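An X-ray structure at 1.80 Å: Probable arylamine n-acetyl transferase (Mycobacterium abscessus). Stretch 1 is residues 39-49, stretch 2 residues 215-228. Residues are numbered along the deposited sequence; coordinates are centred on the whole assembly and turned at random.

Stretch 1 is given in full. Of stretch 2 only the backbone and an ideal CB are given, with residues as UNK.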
# COMPACT_ATOMS: atom_id res chain seq x y z
N GLN A 39 9.03 2.37 -7.83
CA GLN A 39 8.44 2.44 -6.50
C GLN A 39 8.19 3.90 -6.07
O GLN A 39 7.10 4.20 -5.58
CB GLN A 39 9.32 1.72 -5.48
CG GLN A 39 8.68 1.77 -4.08
CD GLN A 39 9.07 0.66 -3.15
OE1 GLN A 39 9.60 -0.38 -3.55
NE2 GLN A 39 8.60 0.76 -1.92
N ARG A 40 9.17 4.81 -6.23
CA ARG A 40 8.98 6.20 -5.82
C ARG A 40 7.77 6.82 -6.53
O ARG A 40 6.94 7.42 -5.86
CB ARG A 40 10.25 7.04 -6.07
CG ARG A 40 10.22 8.37 -5.33
CD ARG A 40 11.48 9.18 -5.52
NE ARG A 40 11.33 10.57 -5.09
CZ ARG A 40 11.84 11.07 -3.96
NH1 ARG A 40 12.50 10.29 -3.12
NH2 ARG A 40 11.69 12.36 -3.68
N GLY A 41 7.68 6.65 -7.84
CA GLY A 41 6.57 7.19 -8.63
C GLY A 41 5.23 6.59 -8.25
O GLY A 41 4.23 7.31 -8.18
N HIS A 42 5.19 5.27 -8.02
CA HIS A 42 3.95 4.55 -7.67
C HIS A 42 3.43 5.06 -6.32
O HIS A 42 2.27 5.48 -6.22
CB HIS A 42 4.16 3.01 -7.64
CG HIS A 42 2.96 2.23 -7.19
ND1 HIS A 42 2.21 1.48 -8.08
CD2 HIS A 42 2.38 2.16 -5.97
CE1 HIS A 42 1.20 0.99 -7.37
NE2 HIS A 42 1.26 1.38 -6.10
N VAL A 43 4.30 5.05 -5.31
CA VAL A 43 3.95 5.45 -3.94
C VAL A 43 3.47 6.92 -3.92
O VAL A 43 2.44 7.20 -3.32
CB VAL A 43 5.11 5.17 -2.94
CG1 VAL A 43 4.80 5.73 -1.56
CG2 VAL A 43 5.40 3.68 -2.86
N LEU A 44 4.14 7.80 -4.66
CA LEU A 44 3.77 9.21 -4.68
C LEU A 44 2.46 9.53 -5.46
O LEU A 44 1.74 10.43 -5.05
CB LEU A 44 4.91 10.05 -5.27
CG LEU A 44 6.10 10.30 -4.35
CD1 LEU A 44 7.24 10.99 -5.10
CD2 LEU A 44 5.70 11.08 -3.09
N ASN A 45 2.15 8.78 -6.53
CA ASN A 45 1.01 9.13 -7.38
C ASN A 45 -0.22 8.21 -7.29
O ASN A 45 -1.35 8.70 -7.44
CB ASN A 45 1.48 9.20 -8.83
CG ASN A 45 2.52 10.27 -9.04
OD1 ASN A 45 2.21 11.46 -9.07
ND2 ASN A 45 3.77 9.88 -9.19
N ILE A 46 -0.04 6.90 -7.07
CA ILE A 46 -1.23 6.02 -6.96
C ILE A 46 -1.87 6.29 -5.62
O ILE A 46 -1.20 6.23 -4.59
CB ILE A 46 -0.89 4.51 -7.16
CG1 ILE A 46 -0.05 4.25 -8.46
CG2 ILE A 46 -2.17 3.66 -7.11
CD1 ILE A 46 -0.80 4.39 -9.81
N LYS A 47 -3.17 6.62 -5.63
CA LYS A 47 -3.87 7.03 -4.42
C LYS A 47 -4.17 5.86 -3.53
O LYS A 47 -4.22 4.72 -4.01
CB LYS A 47 -5.12 7.84 -4.79
CG LYS A 47 -4.79 9.24 -5.30
CD LYS A 47 -5.89 9.80 -6.18
CE LYS A 47 -5.58 11.17 -6.74
NZ LYS A 47 -4.39 11.18 -7.63
N TRP A 48 -4.33 6.11 -2.22
CA TRP A 48 -4.56 5.04 -1.25
C TRP A 48 -5.83 5.29 -0.49
O TRP A 48 -5.97 6.32 0.17
CB TRP A 48 -3.36 4.87 -0.30
CG TRP A 48 -3.31 3.51 0.37
CD1 TRP A 48 -2.49 2.48 0.03
CD2 TRP A 48 -4.18 3.02 1.41
NE1 TRP A 48 -2.72 1.41 0.86
CE2 TRP A 48 -3.80 1.69 1.67
CE3 TRP A 48 -5.23 3.58 2.16
CZ2 TRP A 48 -4.42 0.91 2.66
CZ3 TRP A 48 -5.88 2.80 3.11
CH2 TRP A 48 -5.45 1.49 3.37
N GLU A 49 -6.79 4.36 -0.57
CA GLU A 49 -8.09 4.44 0.11
C GLU A 49 -8.79 3.09 0.09
O GLU A 49 -8.44 2.23 -0.72
CB GLU A 49 -8.97 5.53 -0.53
CG GLU A 49 -9.10 5.35 -2.03
CD GLU A 49 -10.49 5.33 -2.61
OE1 GLU A 49 -11.36 4.61 -2.07
OE2 GLU A 49 -10.70 6.01 -3.64
N UNK A 215 -10.58 -3.96 10.25
CA UNK A 215 -10.91 -2.54 10.47
C UNK A 215 -11.21 -1.76 9.18
O UNK A 215 -11.97 -0.79 9.23
CB UNK A 215 -9.75 -1.86 11.20
N UNK A 216 -10.64 -2.20 8.03
CA UNK A 216 -10.84 -1.53 6.74
C UNK A 216 -12.21 -1.83 6.09
O UNK A 216 -12.53 -1.22 5.07
CB UNK A 216 -9.72 -1.95 5.78
N UNK A 217 -13.02 -2.74 6.68
CA UNK A 217 -14.31 -3.08 6.08
C UNK A 217 -15.42 -2.05 6.34
O UNK A 217 -16.29 -1.87 5.48
CB UNK A 217 -14.76 -4.44 6.60
N UNK A 218 -15.42 -1.40 7.53
CA UNK A 218 -16.53 -0.52 7.88
C UNK A 218 -16.21 0.99 7.91
O UNK A 218 -17.14 1.78 7.72
CB UNK A 218 -17.06 -0.94 9.25
N UNK A 219 -14.96 1.40 8.18
CA UNK A 219 -14.69 2.84 8.31
C UNK A 219 -13.61 3.33 7.36
O UNK A 219 -12.62 2.65 7.15
CB UNK A 219 -14.28 3.17 9.75
N UNK A 220 -13.83 4.53 6.77
CA UNK A 220 -12.95 5.18 5.80
C UNK A 220 -11.51 5.32 6.32
O UNK A 220 -11.29 5.70 7.46
CB UNK A 220 -13.51 6.56 5.44
N UNK A 221 -10.54 4.92 5.48
CA UNK A 221 -9.12 5.05 5.77
C UNK A 221 -8.47 5.47 4.48
O UNK A 221 -8.55 4.75 3.49
CB UNK A 221 -8.51 3.76 6.32
N UNK A 222 -7.95 6.69 4.45
CA UNK A 222 -7.36 7.28 3.25
C UNK A 222 -5.96 7.77 3.60
O UNK A 222 -5.75 8.31 4.69
CB UNK A 222 -8.22 8.42 2.71
N UNK A 223 -4.97 7.52 2.73
CA UNK A 223 -3.60 7.88 3.08
C UNK A 223 -2.85 8.51 1.93
O UNK A 223 -3.17 8.24 0.77
CB UNK A 223 -2.84 6.64 3.57
N UNK A 224 -1.85 9.34 2.25
CA UNK A 224 -0.98 9.97 1.26
C UNK A 224 0.36 10.24 1.91
O UNK A 224 0.39 10.71 3.04
CB UNK A 224 -1.59 11.26 0.71
N UNK A 225 1.47 9.93 1.21
CA UNK A 225 2.80 10.19 1.76
C UNK A 225 3.62 10.96 0.72
O UNK A 225 3.41 10.84 -0.49
CB UNK A 225 3.50 8.89 2.15
N UNK A 226 4.50 11.83 1.23
CA UNK A 226 5.42 12.67 0.49
C UNK A 226 6.80 12.51 1.11
O UNK A 226 6.89 12.00 2.24
CB UNK A 226 4.97 14.13 0.50
N UNK A 227 7.90 13.03 0.51
CA UNK A 227 9.21 12.92 1.17
C UNK A 227 9.28 13.59 2.56
O UNK A 227 10.02 13.11 3.43
CB UNK A 227 10.28 13.54 0.26
N UNK A 228 8.51 14.67 2.79
CA UNK A 228 8.60 15.38 4.06
C UNK A 228 7.22 15.68 4.67
O UNK A 228 7.06 16.62 5.46
CB UNK A 228 9.37 16.69 3.86

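Position 215 is out of reach of stretch 1. Its phi of -66° would admit many residues, proline among them; it is Pro215.

At 216 CA-to-CB points toward stretch 1, but nothing there lies within 5.5 Å of the ideal CB. Only a long side chain could reach the Trp48 ring, so a large apolar or aromatic one would suit. It is Phe216. The edge of Trp48 meets its ring face, with centroids 5.7 Å apart and planes at 68°.

Positions 217, 218 and 219 are out of reach, and stretch 1 does not constrain them. They are Ser217, Thr218 and Arg219. Position 220 points sideways with nothing near, so many residues would do; it is Ala220.

At 221 the strand begins. The ideal CB lies 4.3 Å from Trp48 CZ3, so apolar or aromatic side chains would suit. It is Phe221, whose CD2 is 3.8 Å from Trp48 CZ3, which sits at the edge of its ring. Its backbone O also receives a CA-H...O contact from Glu49 CA at 3.4 Å.

At 222 the ideal CB is 4.4 Å from Glu49 CB and 4.0 Å from Trp48 O. A compact side chain fits, and a beta-branched one suits the extended backbone. It is Val222. Its CG2 lies 3.9 Å from Glu49 CB.

At 223 CA-to-CB shares a face with Trp48, and the ideal CB is 4.1 Å from Trp48 CE3. A long side chain, apolar or with a flat amide, could cover the indole. It is Gln223, with NE2 over one face of the ring, 3.5 Å from Trp48 CZ3. The backbone N of Gln223 donates to Trp48 O at 3.0 Å, and water 2 links Gln223 O to Trp48 N.

Position 224 points sideways, with nothing within 5.5 Å, so many residues would do. It is Gln224.

At 225 the ideal CB is 5.0 Å from Val43 CG1. An aliphatic side chain would close that gap. It is Ile225, whose CG2 reaches Val43 CG1 at 3.6 Å. Water 1 accepts from Ile225 N and also bonds to Val43 O.

At 226 CA-to-CB points away, so stretch 1 asks little. It is Ser226, its CA 3.9 Å from Leu44 CD2.

At 227 the ideal CB is 4.4 Å from Arg40 NH2. Phi is -60°, so proline is possible; an acidic or polar residue might also suit. It is Pro227. Its CG is 3.5 Å from Arg40 NH2, and its CD 4.2 Å from Leu44 CD2.

Position 228 is out of reach, so most residues would suit; it is Asp228.

Stretch 2 215-228: PFSTRAFVQQISPD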
# COMPACT_ATOMS: atom_id res chain seq x y z
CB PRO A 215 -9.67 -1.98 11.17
CG PRO A 215 -8.56 -2.89 10.78
CD PRO A 215 -9.18 -4.26 10.64
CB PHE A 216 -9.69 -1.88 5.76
CG PHE A 216 -8.29 -1.43 6.16
CD1 PHE A 216 -8.09 -0.25 6.88
CD2 PHE A 216 -7.17 -2.14 5.75
CE1 PHE A 216 -6.81 0.17 7.23
CE2 PHE A 216 -5.88 -1.71 6.09
CZ PHE A 216 -5.71 -0.56 6.83
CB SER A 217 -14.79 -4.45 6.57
OG SER A 217 -15.08 -4.46 7.96
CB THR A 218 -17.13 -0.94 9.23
OG1 THR A 218 -16.09 -1.13 10.19
CG2 THR A 218 -17.99 -2.21 9.11
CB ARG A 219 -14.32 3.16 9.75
CG ARG A 219 -15.50 2.98 10.72
CD ARG A 219 -15.06 2.72 12.14
NE ARG A 219 -14.12 3.73 12.63
CZ ARG A 219 -14.47 4.83 13.28
NH1 ARG A 219 -15.75 5.10 13.53
NH2 ARG A 219 -13.54 5.68 13.71
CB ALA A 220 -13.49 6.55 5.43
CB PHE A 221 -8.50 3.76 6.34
CG PHE A 221 -7.29 4.01 7.22
CD1 PHE A 221 -7.44 4.50 8.51
CD2 PHE A 221 -6.01 3.71 6.77
CE1 PHE A 221 -6.32 4.73 9.32
CE2 PHE A 221 -4.89 3.89 7.60
CZ PHE A 221 -5.05 4.40 8.87
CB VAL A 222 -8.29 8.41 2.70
CG1 VAL A 222 -7.72 9.02 1.44
CG2 VAL A 222 -9.70 7.88 2.44
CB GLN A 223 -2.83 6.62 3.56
CG GLN A 223 -3.49 5.85 4.73
CD GLN A 223 -2.60 4.73 5.18
OE1 GLN A 223 -1.52 4.97 5.71
NE2 GLN A 223 -3.00 3.48 4.92
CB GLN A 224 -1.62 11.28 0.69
CG GLN A 224 -0.74 12.02 -0.34
CD GLN A 224 -1.30 13.40 -0.60
OE1 GLN A 224 -2.27 13.59 -1.37
NE2 GLN A 224 -0.77 14.39 0.11
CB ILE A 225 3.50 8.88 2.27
CG1 ILE A 225 4.74 9.19 3.17
CG2 ILE A 225 3.80 7.90 1.13
CD1 ILE A 225 5.32 8.02 4.05
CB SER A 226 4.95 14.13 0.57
OG SER A 226 3.66 14.33 0.03
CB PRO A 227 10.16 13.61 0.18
CG PRO A 227 9.49 13.45 -1.15
CD PRO A 227 8.03 13.67 -0.82
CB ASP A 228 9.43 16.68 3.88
CG ASP A 228 9.89 17.36 5.16
OD1 ASP A 228 10.34 16.65 6.09
OD2 ASP A 228 9.77 18.61 5.25
O HOH W 1 1.02 8.79 -1.54
O HOH W 2 -3.18 8.89 -1.76
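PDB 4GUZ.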